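Local structure of kelch repeat and BTB domain-containing protein A55 (Vaccinia virus WR, 6I2M) at residues Ile27-Ile32 with Tyr69-Asn73; Leu84-Asn88 with Glu109-Tyr113; Asp22-Asn28 with Glu59-Ser65; Val91-Ser96 with Asp125-Tyr129. The protein probably acts as a substrate-specific adapter of host cullin-3 ubiquitin ligases, its BTB domain binding cullin-3 and its Kelch repeats supposedly recruiting cellular substrates. One frame throughout, in Å; residues are numbered along the deposited sequence.

Interaction 1. Residues Ile27-Ile32 with Tyr69-Asn73; sequences INDERI and YQSVN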
loop_
_atom_site.group_PDB
_atom_site.type_symbol
_atom_site.label_atom_id
_atom_site.label_comp_id
_atom_site.label_asym_id
_atom_site.label_seq_id
_atom_site.Cartn_x
_atom_site.Cartn_y
_atom_site.Cartn_z
ATOM N N ILE A 27 -21.200 8.933 -12.002
ATOM C CA ILE A 27 -21.054 10.299 -12.510
ATOM C C ILE A 27 -21.851 10.350 -13.820
ATOM O O ILE A 27 -21.369 9.887 -14.860
ATOM C CB ILE A 27 -19.563 10.738 -12.670
ATOM C CG1 ILE A 27 -18.778 10.584 -11.351
ATOM C CG2 ILE A 27 -19.454 12.178 -13.198
ATOM C CD1 ILE A 27 -17.449 9.909 -11.508
ATOM N N ASN A 28 -23.098 10.863 -13.735
ATOM C CA ASN A 28 -24.077 10.989 -14.824
ATOM C C ASN A 28 -24.461 9.621 -15.428
ATOM O O ASN A 28 -25.508 9.080 -15.064
ATOM C CB ASN A 28 -23.633 12.002 -15.898
ATOM C CG ASN A 28 -23.468 13.414 -15.389
ATOM O OD1 ASN A 28 -24.420 14.059 -14.933
ATOM N ND2 ASN A 28 -22.253 13.933 -15.472
ATOM N N ASP A 29 -23.615 9.061 -16.321
ATOM C CA ASP A 29 -23.846 7.771 -16.985
ATOM C C ASP A 29 -22.650 6.810 -16.862
ATOM O O ASP A 29 -22.755 5.644 -17.254
ATOM C CB ASP A 29 -24.218 7.987 -18.464
ATOM C CG ASP A 29 -25.532 8.718 -18.671
ATOM O OD1 ASP A 29 -26.590 8.147 -18.325
ATOM O OD2 ASP A 29 -25.503 9.855 -19.188
ATOM N N GLU A 30 -21.526 7.301 -16.310
ATOM C CA GLU A 30 -20.290 6.537 -16.122
ATOM C C GLU A 30 -20.235 5.866 -14.745
ATOM O O GLU A 30 -20.733 6.427 -13.765
ATOM C CB GLU A 30 -19.063 7.440 -16.328
ATOM C CG GLU A 30 -18.883 7.958 -17.749
ATOM C CD GLU A 30 -18.097 7.091 -18.717
ATOM O OE1 GLU A 30 -17.893 5.888 -18.432
ATOM O OE2 GLU A 30 -17.687 7.623 -19.774
ATOM N N ARG A 31 -19.617 4.670 -14.675
ATOM C CA ARG A 31 -19.485 3.883 -13.445
ATOM C C ARG A 31 -18.045 3.434 -13.181
ATOM O O ARG A 31 -17.380 2.931 -14.091
ATOM C CB ARG A 31 -20.421 2.662 -13.475
ATOM C CG ARG A 31 -21.880 2.985 -13.184
ATOM C CD ARG A 31 -22.754 1.758 -13.335
ATOM N NE ARG A 31 -24.111 1.989 -12.839
ATOM C CZ ARG A 31 -24.548 1.613 -11.641
ATOM N NH1 ARG A 31 -23.740 0.979 -10.800
ATOM N NH2 ARG A 31 -25.798 1.864 -11.277
ATOM N N ILE A 32 -17.570 3.622 -11.931
ATOM C CA ILE A 32 -16.229 3.222 -11.481
ATOM C C ILE A 32 -16.378 2.303 -10.263
ATOM O O ILE A 32 -16.919 2.725 -9.239
ATOM C CB ILE A 32 -15.284 4.430 -11.175
ATOM C CG1 ILE A 32 -15.299 5.496 -12.297
ATOM C CG2 ILE A 32 -13.851 3.946 -10.885
ATOM C CD1 ILE A 32 -15.068 6.933 -11.811
ATOM N N TYR A 69 -15.774 13.623 -14.402
ATOM C CA TYR A 69 -15.515 12.178 -14.501
ATOM C C TYR A 69 -14.031 11.815 -14.611
ATOM O O TYR A 69 -13.556 11.012 -13.807
ATOM C CB TYR A 69 -16.323 11.516 -15.642
ATOM C CG TYR A 69 -15.867 10.108 -15.980
ATOM C CD1 TYR A 69 -16.045 9.060 -15.080
ATOM C CD2 TYR A 69 -15.239 9.829 -17.190
ATOM C CE1 TYR A 69 -15.601 7.772 -15.373
ATOM C CE2 TYR A 69 -14.801 8.541 -17.499
ATOM C CZ TYR A 69 -14.988 7.514 -16.588
ATOM O OH TYR A 69 -14.564 6.241 -16.882
ATOM N N GLN A 70 -13.317 12.367 -15.621
ATOM C CA GLN A 70 -11.893 12.103 -15.858
ATOM C C GLN A 70 -11.039 12.488 -14.646
ATOM O O GLN A 70 -10.038 11.826 -14.373
ATOM C CB GLN A 70 -11.407 12.790 -17.151
ATOM C CG GLN A 70 -10.054 12.291 -17.692
ATOM C CD GLN A 70 -10.012 10.816 -18.043
ATOM O OE1 GLN A 70 -10.939 10.254 -18.641
ATOM N NE2 GLN A 70 -8.920 10.159 -17.682
ATOM N N SER A 71 -11.472 13.523 -13.896
ATOM C CA SER A 71 -10.824 13.992 -12.674
ATOM C C SER A 71 -10.983 12.940 -11.564
ATOM O O SER A 71 -9.977 12.523 -10.993
ATOM C CB SER A 71 -11.411 15.332 -12.243
ATOM O OG SER A 71 -10.802 15.816 -11.059
ATOM N N VAL A 72 -12.235 12.484 -11.301
ATOM C CA VAL A 72 -12.570 11.465 -10.292
ATOM C C VAL A 72 -11.854 10.136 -10.609
ATOM O O VAL A 72 -11.228 9.565 -9.716
ATOM C CB VAL A 72 -14.111 11.287 -10.093
ATOM C CG1 VAL A 72 -14.431 10.161 -9.113
ATOM C CG2 VAL A 72 -14.768 12.579 -9.622
ATOM N N ASN A 73 -11.917 9.683 -11.882
ATOM C CA ASN A 73 -11.295 8.445 -12.372
ATOM C C ASN A 73 -9.778 8.417 -12.140
ATOM O O ASN A 73 -9.261 7.413 -11.648
ATOM C CB ASN A 73 -11.626 8.216 -13.854
ATOM C CG ASN A 73 -11.220 6.857 -14.368
ATOM O OD1 ASN A 73 -11.904 5.851 -14.149
ATOM N ND2 ASN A 73 -10.095 6.798 -15.063
#
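This is an apolar contact in the BTB domain, where the first turn of helix 69-79 packs on the hairpin joining strands 23-27 and 30-34. The hairpin is a tight two-residue one: Ile27 N donates to Glu30 O (3.1 Å) and Glu30 N to Ile27 O (3.0 Å), with Asn28 and Asp29 at the tip. Strand 30-32 and helix 69-73 run almost parallel, at 7°, with axes 10.2 Å apart. Tyr69 fills the space between them. Its ring carries Glu30 over one face, CG lying 3.9 Å from the centroid and 2° off the normal, a CH-pi contact made by the aliphatic part of an acidic side chain. Ile27 CD1 meets the ring edge at Tyr69 CD1 (3.9 Å) and also touches Val72 CG1 (3.9 Å), while Ile32 CD1 approaches Tyr69 CE1 at 3.7 Å. Ser71 and Val72 also bring the helix against helix 91-101. Such packing of a small sheet against a cluster of helices is the basis of the BTB/POZ fold.

Interaction 2. Residues Leu84-Asn88 with Glu109-Tyr113; sequences LSLTN and ECENY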
loop_
_atom_site.group_PDB
_atom_site.type_symbol
_atom_site.label_atom_id
_atom_site.label_comp_id
_atom_site.label_asym_id
_atom_site.label_seq_id
_atom_site.Cartn_x
_atom_site.Cartn_y
_atom_site.Cartn_z
ATOM N N LEU A 84 -0.138 10.077 -10.870
ATOM C CA LEU A 84 -0.904 11.132 -11.531
ATOM C C LEU A 84 -0.126 11.821 -12.657
ATOM O O LEU A 84 0.928 12.413 -12.412
ATOM C CB LEU A 84 -1.409 12.153 -10.491
ATOM C CG LEU A 84 -2.748 12.847 -10.775
ATOM C CD1 LEU A 84 -3.922 11.874 -10.664
ATOM C CD2 LEU A 84 -2.974 13.984 -9.802
ATOM N N SER A 85 -0.649 11.723 -13.897
ATOM C CA SER A 85 -0.058 12.331 -15.093
ATOM C C SER A 85 -0.537 13.788 -15.205
ATOM O O SER A 85 -1.444 14.104 -15.982
ATOM C CB SER A 85 -0.410 11.521 -16.339
ATOM O OG SER A 85 0.046 10.182 -16.232
ATOM N N LEU A 86 0.067 14.662 -14.384
ATOM C CA LEU A 86 -0.260 16.085 -14.271
ATOM C C LEU A 86 0.121 16.903 -15.510
ATOM O O LEU A 86 1.261 16.831 -15.974
ATOM C CB LEU A 86 0.405 16.693 -13.019
ATOM C CG LEU A 86 0.112 16.017 -11.677
ATOM C CD1 LEU A 86 1.397 15.661 -10.958
ATOM C CD2 LEU A 86 -0.744 16.898 -10.799
ATOM N N THR A 87 -0.844 17.686 -16.032
ATOM C CA THR A 87 -0.692 18.607 -17.171
ATOM C C THR A 87 -1.433 19.911 -16.862
ATOM O O THR A 87 -2.472 19.875 -16.203
ATOM C CB THR A 87 -1.153 17.989 -18.507
ATOM O OG1 THR A 87 -2.447 17.407 -18.363
ATOM C CG2 THR A 87 -0.169 16.968 -19.063
ATOM N N ASN A 88 -0.907 21.053 -17.353
ATOM C CA ASN A 88 -1.431 22.414 -17.147
ATOM C C ASN A 88 -2.951 22.577 -17.362
ATOM O O ASN A 88 -3.560 23.436 -16.720
ATOM C CB ASN A 88 -0.661 23.416 -18.020
ATOM C CG ASN A 88 -0.958 24.871 -17.733
ATOM O OD1 ASN A 88 -0.756 25.371 -16.620
ATOM N ND2 ASN A 88 -1.438 25.585 -18.740
ATOM N N GLU A 109 0.256 17.319 -4.226
ATOM C CA GLU A 109 0.863 17.048 -5.536
ATOM C C GLU A 109 0.370 18.019 -6.624
ATOM O O GLU A 109 1.156 18.411 -7.489
ATOM C CB GLU A 109 0.641 15.582 -5.954
ATOM C CG GLU A 109 1.626 15.086 -7.001
ATOM C CD GLU A 109 1.574 13.598 -7.286
ATOM O OE1 GLU A 109 1.113 13.218 -8.386
ATOM O OE2 GLU A 109 2.006 12.809 -6.414
ATOM N N CYS A 110 -0.919 18.415 -6.563
ATOM C CA CYS A 110 -1.527 19.358 -7.503
ATOM C C CYS A 110 -1.065 20.787 -7.235
ATOM O O CYS A 110 -0.701 21.482 -8.182
ATOM C CB CYS A 110 -3.049 19.247 -7.493
ATOM S SG CYS A 110 -3.688 17.765 -8.310
ATOM N N GLU A 111 -1.067 21.218 -5.950
ATOM C CA GLU A 111 -0.628 22.552 -5.525
ATOM C C GLU A 111 0.845 22.788 -5.858
ATOM O O GLU A 111 1.182 23.856 -6.369
ATOM C CB GLU A 111 -0.877 22.776 -4.025
ATOM C CG GLU A 111 -2.300 23.192 -3.689
ATOM C CD GLU A 111 -2.549 23.631 -2.257
ATOM O OE1 GLU A 111 -1.957 23.033 -1.329
ATOM O OE2 GLU A 111 -3.353 24.570 -2.065
ATOM N N ASN A 112 1.709 21.777 -5.604
ATOM C CA ASN A 112 3.147 21.830 -5.888
ATOM C C ASN A 112 3.433 21.970 -7.384
ATOM O O ASN A 112 4.368 22.679 -7.748
ATOM C CB ASN A 112 3.878 20.614 -5.307
ATOM C CG ASN A 112 3.975 20.579 -3.797
ATOM O OD1 ASN A 112 3.709 21.560 -3.088
ATOM N ND2 ASN A 112 4.368 19.432 -3.267
ATOM N N TYR A 113 2.619 21.314 -8.240
ATOM C CA TYR A 113 2.733 21.369 -9.702
ATOM C C TYR A 113 2.332 22.756 -10.220
ATOM O O TYR A 113 2.981 23.273 -11.132
ATOM C CB TYR A 113 1.869 20.272 -10.356
ATOM C CG TYR A 113 2.050 20.143 -11.855
ATOM C CD1 TYR A 113 1.245 20.856 -12.740
ATOM C CD2 TYR A 113 3.001 19.279 -12.391
ATOM C CE1 TYR A 113 1.398 20.733 -14.120
ATOM C CE2 TYR A 113 3.162 19.146 -13.771
ATOM C CZ TYR A 113 2.358 19.877 -14.632
ATOM O OH TYR A 113 2.512 19.751 -15.992
#
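A loop with no regular structure lies along a helix here through a few well-placed side chains. Between Leu84 and Leu86 the chain makes an inverse gamma turn centred on Ser85, marked by a weak bond from Leu86 N to Leu84 O (3.1 Å). The turn directs both leucines toward helix 109-113, whereas the CA-to-CB bond of Ser85 points away. The backbone sets Leu86 CB over the face of Tyr113, 3.8 Å from the ring centroid and 14° off the normal, a CH-pi contact, while chi1 in m with chi2 at 127° carries Leu86 CD1 to 3.6 Å from Glu109 OE1 and Leu86 CD2 to 4.0 Å from Cys110 SG. The t rotamer of Tyr113 extends the ring from the helix to the loop, so that its OH lies 3.6 Å from Thr87 CA. The loop links helix 69-79 to helix 91-101 in the BTB domain, and helix 104-116 follows in the same helical array; Leu86 and Tyr113 both touch Val91 of helix 91-101 as well. Glu109 is stretched, with chi1 and chi2 both t, and its OE1 also lies 3.5 Å from Leu84 CB. The polar partners of its other oxygen, OE2, lie elsewhere: Tyr78 OH and the N-terminal nitrogen of Met1 of the second subunit. Cys110, in the m rotamer, receives Leu84 too, SG lying 4.1 Å from Leu84 CD2.

Interaction 3. Residues Asp22-Asn28 with Glu59-Ser65; sequences DISIVIN and EYEVNLS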
loop_
_atom_site.group_PDB
_atom_site.type_symbol
_atom_site.label_atom_id
_atom_site.label_comp_id
_atom_site.label_asym_id
_atom_site.label_seq_id
_atom_site.Cartn_x
_atom_site.Cartn_y
_atom_site.Cartn_z
ATOM N N ASP A 22 -16.872 -3.673 -3.470
ATOM C CA ASP A 22 -18.085 -3.496 -2.674
ATOM C C ASP A 22 -18.677 -2.074 -2.759
ATOM O O ASP A 22 -19.587 -1.743 -1.993
ATOM C CB ASP A 22 -17.838 -3.936 -1.214
ATOM C CG ASP A 22 -16.779 -3.161 -0.445
ATOM O OD1 ASP A 22 -15.794 -2.706 -1.070
ATOM O OD2 ASP A 22 -16.923 -3.032 0.789
ATOM N N ILE A 23 -18.196 -1.254 -3.719
ATOM C CA ILE A 23 -18.680 0.114 -3.935
ATOM C C ILE A 23 -18.553 0.539 -5.413
ATOM O O ILE A 23 -17.630 0.112 -6.112
ATOM C CB ILE A 23 -18.034 1.137 -2.940
ATOM C CG1 ILE A 23 -18.804 2.479 -2.889
ATOM C CG2 ILE A 23 -16.540 1.359 -3.181
ATOM C CD1 ILE A 23 -20.123 2.424 -2.159
ATOM N N SER A 24 -19.509 1.368 -5.874
ATOM C CA SER A 24 -19.572 1.901 -7.234
ATOM C C SER A 24 -19.846 3.409 -7.207
ATOM O O SER A 24 -20.739 3.864 -6.486
ATOM C CB SER A 24 -20.648 1.183 -8.046
ATOM O OG SER A 24 -20.452 -0.222 -8.078
ATOM N N ILE A 25 -19.066 4.180 -7.983
ATOM C CA ILE A 25 -19.208 5.635 -8.086
ATOM C C ILE A 25 -19.872 5.981 -9.422
ATOM O O ILE A 25 -19.378 5.587 -10.480
ATOM C CB ILE A 25 -17.859 6.376 -7.838
ATOM C CG1 ILE A 25 -17.342 6.098 -6.407
ATOM C CG2 ILE A 25 -17.994 7.890 -8.081
ATOM C CD1 ILE A 25 -15.833 6.055 -6.256
ATOM N N VAL A 26 -21.009 6.695 -9.354
ATOM C CA VAL A 26 -21.805 7.093 -10.515
ATOM C C VAL A 26 -21.690 8.597 -10.796
ATOM O O VAL A 26 -22.029 9.424 -9.945
ATOM C CB VAL A 26 -23.282 6.609 -10.393
ATOM C CG1 VAL A 26 -24.161 7.175 -11.508
ATOM C CG2 VAL A 26 -23.359 5.086 -10.381
ATOM N N ILE A 27 -21.200 8.933 -12.002
ATOM C CA ILE A 27 -21.054 10.299 -12.510
ATOM C C ILE A 27 -21.851 10.350 -13.820
ATOM O O ILE A 27 -21.369 9.887 -14.860
ATOM C CB ILE A 27 -19.563 10.738 -12.670
ATOM C CG1 ILE A 27 -18.778 10.584 -11.351
ATOM C CG2 ILE A 27 -19.454 12.178 -13.198
ATOM C CD1 ILE A 27 -17.449 9.909 -11.508
ATOM N N ASN A 28 -23.098 10.863 -13.735
ATOM C CA ASN A 28 -24.077 10.989 -14.824
ATOM C C ASN A 28 -24.461 9.621 -15.428
ATOM O O ASN A 28 -25.508 9.080 -15.064
ATOM C CB ASN A 28 -23.633 12.002 -15.898
ATOM C CG ASN A 28 -23.468 13.414 -15.389
ATOM O OD1 ASN A 28 -24.420 14.059 -14.933
ATOM N ND2 ASN A 28 -22.253 13.933 -15.472
ATOM N N GLU A 59 -24.361 1.555 1.831
ATOM C CA GLU A 59 -24.813 1.566 0.437
ATOM C C GLU A 59 -23.737 1.050 -0.534
ATOM O O GLU A 59 -22.547 1.084 -0.212
ATOM C CB GLU A 59 -25.354 2.953 0.021
ATOM C CG GLU A 59 -24.295 4.029 -0.192
ATOM C CD GLU A 59 -24.786 5.445 -0.445
ATOM O OE1 GLU A 59 -26.018 5.672 -0.444
ATOM O OE2 GLU A 59 -23.926 6.332 -0.650
ATOM N N TYR A 60 -24.166 0.574 -1.716
ATOM C CA TYR A 60 -23.294 0.041 -2.764
ATOM C C TYR A 60 -23.020 1.088 -3.862
ATOM O O TYR A 60 -22.029 0.965 -4.584
ATOM C CB TYR A 60 -23.932 -1.224 -3.374
ATOM C CG TYR A 60 -22.952 -2.188 -4.013
ATOM C CD1 TYR A 60 -22.649 -2.109 -5.370
ATOM C CD2 TYR A 60 -22.378 -3.220 -3.275
ATOM C CE1 TYR A 60 -21.764 -3.005 -5.968
ATOM C CE2 TYR A 60 -21.498 -4.129 -3.864
ATOM C CZ TYR A 60 -21.190 -4.014 -5.211
ATOM O OH TYR A 60 -20.320 -4.903 -5.798
ATOM N N GLU A 61 -23.885 2.118 -3.973
ATOM C CA GLU A 61 -23.790 3.164 -4.995
ATOM C C GLU A 61 -23.654 4.579 -4.414
ATOM O O GLU A 61 -24.433 4.961 -3.538
ATOM C CB GLU A 61 -25.013 3.078 -5.923
ATOM C CG GLU A 61 -24.843 3.778 -7.256
ATOM C CD GLU A 61 -26.088 3.781 -8.121
ATOM O OE1 GLU A 61 -26.438 2.711 -8.669
ATOM O OE2 GLU A 61 -26.713 4.858 -8.255
ATOM N N VAL A 62 -22.677 5.358 -4.927
ATOM C CA VAL A 62 -22.406 6.751 -4.531
ATOM C C VAL A 62 -22.528 7.643 -5.779
ATOM O O VAL A 62 -21.828 7.409 -6.766
ATOM C CB VAL A 62 -21.030 6.931 -3.816
ATOM C CG1 VAL A 62 -20.793 8.387 -3.418
ATOM C CG2 VAL A 62 -20.912 6.028 -2.595
ATOM N N ASN A 63 -23.413 8.657 -5.729
ATOM C CA ASN A 63 -23.641 9.577 -6.846
ATOM C C ASN A 63 -22.863 10.890 -6.693
ATOM O O ASN A 63 -23.165 11.696 -5.809
ATOM C CB ASN A 63 -25.144 9.826 -7.055
ATOM C CG ASN A 63 -25.512 10.548 -8.335
ATOM O OD1 ASN A 63 -24.805 10.498 -9.351
ATOM N ND2 ASN A 63 -26.650 11.227 -8.320
ATOM N N LEU A 64 -21.852 11.088 -7.556
ATOM C CA LEU A 64 -21.005 12.284 -7.573
ATOM C C LEU A 64 -21.011 12.928 -8.975
ATOM O O LEU A 64 -19.953 13.232 -9.533
ATOM C CB LEU A 64 -19.567 11.949 -7.111
ATOM C CG LEU A 64 -19.375 11.522 -5.648
ATOM C CD1 LEU A 64 -18.075 10.760 -5.474
ATOM C CD2 LEU A 64 -19.412 12.718 -4.701
ATOM N N SER A 65 -22.221 13.145 -9.529
ATOM C CA SER A 65 -22.453 13.725 -10.856
ATOM C C SER A 65 -22.049 15.200 -10.991
ATOM O O SER A 65 -21.827 15.662 -12.112
ATOM C CB SER A 65 -23.906 13.529 -11.278
ATOM O OG SER A 65 -24.205 12.153 -11.444
#
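Two parallel strands pair here as textbook geometry predicts, each backbone bond alternating in direction. Ser24 N donates to Tyr60 O (2.9 Å), Val62 N to Ser24 O (2.9 Å), Val26 N to Val62 O (2.8 Å) and Leu64 N to Val26 O (2.9 Å). Every second residue of strand 23-27 thus serves strand 61-63, while Ile23 and Ile25 form backbone bonds with Ala34 and Ile32 of strand 30-34, so 23-27 is the middle strand of a mixed sheet. At the downstream end a side chain takes over from the backbone, Asn28 N donating to Ser65 OG (2.9 Å). A classic beta bulge, Asp22 and Ile23 opposite Ala34, disturbs the other neighbour's register at the upstream end. The polar side chains find partners beyond the pair: Ser24 OG bonds to Asn33, Asp22 OD1 to Lys36 N, and Glu61 to Arg31 in a salt bridge on the face shared by Ser24 and Val26. The opposite face holds Ile25 and Val62. Ile23 CD1 packs on Val62 CG2 (3.7 Å), and Ile25 CG2 on Leu64 CD1 (3.9 Å). The Cullin-3 chain packs against Val62 and Leu64. With the amides and carbonyls of Ser24, Val26 and Val62 paired between the strands, Val62 and Leu64 can offer side chains to Cullin-3 from a backbone whose own polar groups are engaged.

Interaction 4. Residues Val91-Ser96 with Asp125-Tyr129; sequences VKYILS and DFYIY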
loop_
_atom_site.group_PDB
_atom_site.type_symbol
_atom_site.label_atom_id
_atom_site.label_comp_id
_atom_site.label_asym_id
_atom_site.label_seq_id
_atom_site.Cartn_x
_atom_site.Cartn_y
_atom_site.Cartn_z
ATOM N N VAL A 91 -4.927 19.887 -14.291
ATOM C CA VAL A 91 -4.582 20.200 -12.886
ATOM C C VAL A 91 -5.586 21.147 -12.203
ATOM O O VAL A 91 -5.781 21.055 -10.989
ATOM C CB VAL A 91 -3.126 20.705 -12.689
ATOM C CG1 VAL A 91 -2.122 19.582 -12.910
ATOM C CG2 VAL A 91 -2.806 21.918 -13.565
ATOM N N LYS A 92 -6.211 22.044 -12.988
ATOM C CA LYS A 92 -7.216 23.011 -12.553
ATOM C C LYS A 92 -8.457 22.281 -12.013
ATOM O O LYS A 92 -8.999 22.674 -10.979
ATOM C CB LYS A 92 -7.595 23.912 -13.742
ATOM C CG LYS A 92 -8.274 25.220 -13.370
ATOM C CD LYS A 92 -8.616 26.030 -14.614
ATOM C CE LYS A 92 -9.325 27.318 -14.281
ATOM N NZ LYS A 92 -9.662 28.095 -15.502
ATOM N N TYR A 93 -8.874 21.198 -12.696
ATOM C CA TYR A 93 -10.052 20.407 -12.336
ATOM C C TYR A 93 -9.755 19.284 -11.334
ATOM O O TYR A 93 -10.644 18.935 -10.556
ATOM C CB TYR A 93 -10.760 19.869 -13.593
ATOM C CG TYR A 93 -11.082 20.946 -14.611
ATOM C CD1 TYR A 93 -12.192 21.773 -14.455
ATOM C CD2 TYR A 93 -10.269 21.147 -15.722
ATOM C CE1 TYR A 93 -12.484 22.773 -15.380
ATOM C CE2 TYR A 93 -10.552 22.144 -16.655
ATOM C CZ TYR A 93 -11.662 22.955 -16.480
ATOM O OH TYR A 93 -11.947 23.937 -17.399
ATOM N N ILE A 94 -8.519 18.732 -11.340
ATOM C CA ILE A 94 -8.107 17.661 -10.416
ATOM C C ILE A 94 -7.997 18.207 -8.976
ATOM O O ILE A 94 -8.414 17.524 -8.040
ATOM C CB ILE A 94 -6.835 16.889 -10.898
ATOM C CG1 ILE A 94 -7.083 16.232 -12.279
ATOM C CG2 ILE A 94 -6.394 15.818 -9.873
ATOM C CD1 ILE A 94 -5.828 15.833 -13.063
ATOM N N LEU A 95 -7.494 19.450 -8.815
ATOM C CA LEU A 95 -7.361 20.111 -7.513
ATOM C C LEU A 95 -8.727 20.392 -6.864
ATOM O O LEU A 95 -8.873 20.167 -5.661
ATOM C CB LEU A 95 -6.516 21.400 -7.632
ATOM C CG LEU A 95 -6.267 22.210 -6.345
ATOM C CD1 LEU A 95 -5.279 21.515 -5.422
ATOM C CD2 LEU A 95 -5.765 23.593 -6.668
ATOM N N SER A 96 -9.718 20.859 -7.658
ATOM C CA SER A 96 -11.085 21.166 -7.210
ATOM C C SER A 96 -11.793 19.940 -6.629
ATOM O O SER A 96 -12.430 20.039 -5.575
ATOM C CB SER A 96 -11.915 21.730 -8.360
ATOM O OG SER A 96 -11.441 22.999 -8.775
ATOM N N ASP A 125 -4.856 32.920 -15.373
ATOM C CA ASP A 125 -5.964 31.968 -15.290
ATOM C C ASP A 125 -6.116 31.368 -13.886
ATOM O O ASP A 125 -7.245 31.171 -13.433
ATOM C CB ASP A 125 -5.791 30.859 -16.348
ATOM C CG ASP A 125 -6.913 29.840 -16.416
ATOM O OD1 ASP A 125 -8.096 30.252 -16.415
ATOM O OD2 ASP A 125 -6.610 28.631 -16.492
ATOM N N PHE A 126 -4.985 31.079 -13.204
ATOM C CA PHE A 126 -4.969 30.486 -11.864
ATOM C C PHE A 126 -5.454 31.427 -10.751
ATOM O O PHE A 126 -5.854 30.940 -9.691
ATOM C CB PHE A 126 -3.588 29.899 -11.527
ATOM C CG PHE A 126 -3.308 28.575 -12.198
ATOM C CD1 PHE A 126 -3.925 27.409 -11.760
ATOM C CD2 PHE A 126 -2.419 28.492 -13.262
ATOM C CE1 PHE A 126 -3.673 26.186 -12.389
ATOM C CE2 PHE A 126 -2.163 27.266 -13.887
ATOM C CZ PHE A 126 -2.790 26.121 -13.444
ATOM N N TYR A 127 -5.436 32.757 -10.986
ATOM C CA TYR A 127 -5.905 33.745 -10.008
ATOM C C TYR A 127 -7.433 33.742 -9.906
ATOM O O TYR A 127 -7.962 33.688 -8.795
ATOM C CB TYR A 127 -5.363 35.153 -10.325
ATOM C CG TYR A 127 -5.972 36.259 -9.487
ATOM C CD1 TYR A 127 -5.528 36.509 -8.193
ATOM C CD2 TYR A 127 -6.986 37.067 -9.998
ATOM C CE1 TYR A 127 -6.091 37.522 -7.416
ATOM C CE2 TYR A 127 -7.561 38.078 -9.228
ATOM C CZ TYR A 127 -7.106 38.306 -7.940
ATOM O OH TYR A 127 -7.663 39.309 -7.184
ATOM N N ILE A 128 -8.131 33.807 -11.065
ATOM C CA ILE A 128 -9.600 33.796 -11.172
ATOM C C ILE A 128 -10.148 32.462 -10.621
ATOM O O ILE A 128 -11.219 32.440 -10.008
ATOM C CB ILE A 128 -10.071 34.096 -12.634
ATOM C CG1 ILE A 128 -9.348 35.339 -13.220
ATOM C CG2 ILE A 128 -11.601 34.266 -12.714
ATOM C CD1 ILE A 128 -9.282 35.407 -14.756
ATOM N N TYR A 129 -9.376 31.370 -10.808
ATOM C CA TYR A 129 -9.676 30.022 -10.326
ATOM C C TYR A 129 -9.647 29.973 -8.790
ATOM O O TYR A 129 -10.613 29.519 -8.177
ATOM C CB TYR A 129 -8.688 29.004 -10.937
ATOM C CG TYR A 129 -8.680 27.657 -10.246
ATOM C CD1 TYR A 129 -9.730 26.761 -10.409
ATOM C CD2 TYR A 129 -7.622 27.283 -9.421
ATOM C CE1 TYR A 129 -9.734 25.527 -9.765
ATOM C CE2 TYR A 129 -7.616 26.050 -8.769
ATOM C CZ TYR A 129 -8.674 25.173 -8.946
ATOM O OH TYR A 129 -8.680 23.953 -8.316
#
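A salt bridge and a hydroxyl pair tie helix 91-96 to helix 125-129. Lys92, fully extended, brings NZ to 2.8 Å from Asp125 OD1, with a weaker second bond to Asp125 OD2 (3.3 Å). Farther along, Ser96 OG and Tyr129 OH are hydrogen-bonded at 3.0 Å, and either may be the donor. The two interactions are linked by the methylene chain of the lysine, which crosses the face of Tyr129: CG stands 4.0 Å from the ring centroid, 24° off the normal, as a CH-pi contact. Apolar groups lie around this centre. Leu95 CD2 meets the ring edge at 3.7 Å from Tyr129 CE2, and Val91 CG2 touches the edge of Phe126 at CZ (4.2 Å). The helix axes are 11.8 Å apart and cross at -23°, a wide spacing bridged by long side chains. Leu95 and Phe126 also touch both helix 104-116 and helix 136-147, placing the contact where the BTB domain meets the BACK region. The polar ends pair with each other while the aliphatic part of Lys92 packs on the Tyr129 ring, so polar and apolar contacts together join a BTB helix to a BACK helix.

In the fold
This chain holds the BTB domain and part of the BACK region; the Kelch repeats lie outside it. Interactions 1 and 3 share the hairpin residues Ile27 and Asn28 and work on the same sheet, one through side chains from a helix, the other through backbone hydrogen bonds; the Arg31-Glu61 salt bridge also joins them. Interactions 1, 3 and 4 are partly buried; interaction 2 is a surface contact and relies on leucines laid over a helix. It touches interaction 4, whose Val91 packs on Leu86 and Tyr113. Interaction 4, nearest the chain's centre, alone couples charge pairing directly across its two segments, and it reaches interaction 1 through Ser71 and Tyr93. Chemistry thus shifts from strand pairing to side-chain bridging.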